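PDB 1WBI: avidin-related protein 2 from Gallus gallus, which binds biotin as a four-subunit, beta-barrel member of the avidin family. Local coordinates for residues R5-T10 / S61-G66. Sequence-based numbering, arbitrary orientation. Where two conformers were deposited one is given.
Sequences RKCSLT and SQPTFG. With SO4 (sulfate ion), chain L.
Two apolar touches join residues 5-10, the lead-in to strand 11-15, to residues 61-66, where a loop runs into strand 64-70. In the first, CB of Cys7 lies 3.5 Å from CD of Pro63, with CG of that ring a little farther off and also near Cys7 O. In the second, one branch of Leu9 does the work: its CD1 reaches the root of the Phe65 side chain, 3.7 Å from CG, and the two side chains cross obliquely. The Phe65 side chain also packs on Leu94 and Thr96 of strand 92-101. An alanine in place of Pro63 would remove CG and CD and would probably leave Cys7 less tightly packed against this loop.

The polar side of the contact runs through a water. It accepts from Arg5 NH2 at 3.1 Å and lies within donating distance of Lys6 O at 2.8 Å and Ser61 O at 2.9 Å, so it bridges the two backbones near the solvent-facing end; Arg5 NH2 also hydrogen-bonds to Arg59, just ahead of residues 61-66. Ser61 also binds a sulfate, probably from the crystallisation liquor, with a nearly straight N-H bond to O3 (169°) and its hydroxyl to O2.

A turn, a disulfide and a side-chain amide hold residues 5-10 in place. The type II turn from Arg5 to Ser8 is closed by Ser8 N to Arg5 O at 3.2 Å, and SG of Cys7, anti to its carbonyl carbon, forms the disulfide with Cys84 on strand 77-86. The Gln56 amide uses both ends, NE2 donating to Cys7 O and OE1 accepting from Leu9 N. The N-terminal segment is thus pinned over one end of the eight-stranded antiparallel barrel of the avidin fold, with the side chain of Phe65 about 12 Å from the bound biotin.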
loop_
_atom_site.group_PDB
_atom_site.type_symbol
_atom_site.label_atom_id
_atom_site.label_comp_id
_atom_site.label_asym_id
_atom_site.label_seq_id
_atom_site.Cartn_x
_atom_site.Cartn_y
_atom_site.Cartn_z
ATOM N N ARG A 5 -6.825 -20.019 23.465
ATOM C CA ARG A 5 -6.822 -18.589 23.739
ATOM C C ARG A 5 -7.509 -17.821 22.627
ATOM O O ARG A 5 -7.403 -18.183 21.452
ATOM C CB ARG A 5 -5.380 -18.042 23.788
ATOM C CG ARG A 5 -4.719 -18.037 25.117
ATOM C CD ARG A 5 -3.298 -17.617 25.002
ATOM N NE ARG A 5 -3.122 -16.214 24.603
ATOM C CZ ARG A 5 -2.456 -15.295 25.304
ATOM N NH1 ARG A 5 -1.922 -15.579 26.490
ATOM N NH2 ARG A 5 -2.369 -14.056 24.836
ATOM N N LYS A 6 -8.142 -16.718 22.980
ATOM C CA LYS A 6 -8.588 -15.743 21.975
ATOM C C LYS A 6 -7.380 -15.267 21.175
ATOM O O LYS A 6 -6.299 -15.068 21.720
ATOM C CB LYS A 6 -9.283 -14.557 22.650
ATOM C CG LYS A 6 -10.591 -14.888 23.332
ATOM C CD LYS A 6 -11.693 -15.366 22.398
ATOM C CE LYS A 6 -12.988 -15.606 23.165
ATOM N NZ LYS A 6 -14.103 -15.798 22.179
ATOM N N CYS A 7 -7.575 -15.063 19.887
ATOM C CA CYS A 7 -6.519 -14.610 18.972
ATOM C C CYS A 7 -5.351 -15.589 18.799
ATOM O O CYS A 7 -4.273 -15.212 18.291
ATOM C CB CYS A 7 -6.044 -13.189 19.314
ATOM S SG CYS A 7 -7.256 -11.970 18.988
ATOM N N SER A 8 -5.552 -16.859 19.153
ATOM C CA SER A 8 -4.744 -17.934 18.531
ATOM C C SER A 8 -5.305 -18.097 17.146
ATOM O O SER A 8 -6.514 -18.207 16.965
ATOM C CB SER A 8 -4.862 -19.263 19.272
ATOM O OG SER A 8 -4.145 -20.273 18.584
ATOM N N LEU A 9 -4.464 -18.039 16.132
ATOM C CA LEU A 9 -4.982 -18.064 14.770
ATOM C C LEU A 9 -5.474 -19.459 14.362
ATOM O O LEU A 9 -6.239 -19.551 13.407
ATOM C CB LEU A 9 -3.925 -17.573 13.799
ATOM C CG LEU A 9 -3.644 -16.088 14.022
ATOM C CD1 LEU A 9 -2.550 -15.679 13.118
ATOM C CD2 LEU A 9 -4.927 -15.267 13.796
ATOM N N THR A 10 -5.066 -20.490 15.091
ATOM C CA THR A 10 -5.613 -21.840 14.913
ATOM C C THR A 10 -7.118 -21.785 14.764
ATOM O O THR A 10 -7.834 -21.232 15.613
ATOM C CB THR A 10 -5.250 -22.754 16.109
ATOM O OG1 THR A 10 -3.831 -22.822 16.234
ATOM C CG2 THR A 10 -5.814 -24.185 15.918
ATOM N N SER A 61 -2.372 -9.702 24.223
ATOM C CA SER A 61 -3.815 -9.950 24.239
ATOM C C SER A 61 -4.442 -9.725 22.862
ATOM O O SER A 61 -5.427 -10.422 22.535
ATOM C CB SER A 61 -4.520 -9.062 25.253
ATOM O OG SER A 61 -4.415 -7.731 24.917
ATOM N N GLN A 62 -3.859 -8.814 22.071
ATOM C CA GLN A 62 -4.346 -8.458 20.710
ATOM C C GLN A 62 -3.150 -8.466 19.768
ATOM O O GLN A 62 -2.617 -7.411 19.430
ATOM C CB GLN A 62 -5.092 -7.120 20.718
ATOM C CG GLN A 62 -6.326 -7.151 21.604
ATOM C CD GLN A 62 -7.200 -5.903 21.555
ATOM O OE1 GLN A 62 -8.380 -5.981 21.232
ATOM N NE2 GLN A 62 -6.609 -4.729 21.845
ATOM N N PRO A 63 -2.685 -9.674 19.379
ATOM C CA PRO A 63 -1.403 -9.825 18.687
ATOM C C PRO A 63 -1.396 -9.392 17.233
ATOM O O PRO A 63 -2.431 -9.476 16.567
ATOM C CB PRO A 63 -1.132 -11.327 18.773
ATOM C CG PRO A 63 -2.532 -11.922 18.759
ATOM C CD PRO A 63 -3.299 -10.981 19.657
ATOM N N THR A 64 -0.255 -8.918 16.750
ATOM C CA THR A 64 -0.027 -8.788 15.326
ATOM C C THR A 64 0.438 -10.114 14.744
ATOM O O THR A 64 0.949 -11.010 15.473
ATOM C CB THR A 64 0.961 -7.634 14.945
ATOM O OG1 THR A 64 2.306 -7.994 15.325
ATOM C CG2 THR A 64 0.572 -6.349 15.602
ATOM N N PHE A 65 0.307 -10.228 13.425
ATOM C CA PHE A 65 0.681 -11.443 12.713
ATOM C C PHE A 65 0.842 -11.152 11.237
ATOM O O PHE A 65 0.378 -10.132 10.737
ATOM C CB PHE A 65 -0.402 -12.519 12.924
ATOM C CG PHE A 65 -1.733 -12.125 12.320
ATOM C CD1 PHE A 65 -1.989 -12.368 10.978
ATOM C CD2 PHE A 65 -2.668 -11.402 13.042
ATOM C CE1 PHE A 65 -3.175 -11.936 10.378
ATOM C CE2 PHE A 65 -3.840 -10.938 12.450
ATOM C CZ PHE A 65 -4.103 -11.208 11.118
ATOM N N GLY A 66 1.415 -12.115 10.521
ATOM C CA GLY A 66 1.517 -12.045 9.077
ATOM C C GLY A 66 1.503 -13.439 8.485
ATOM O O GLY A 66 1.854 -14.429 9.189
HETATM S S SO4 L . -1.372 -6.540 26.365
HETATM O O1 SO4 L . -1.538 -5.431 25.431
HETATM O O2 SO4 L . -2.650 -6.755 27.050
HETATM O O3 SO4 L . -0.996 -7.717 25.610
HETATM O O4 SO4 L . -0.351 -6.138 27.322
HETATM O O HOH W 1 -4.810 -13.173 23.106
#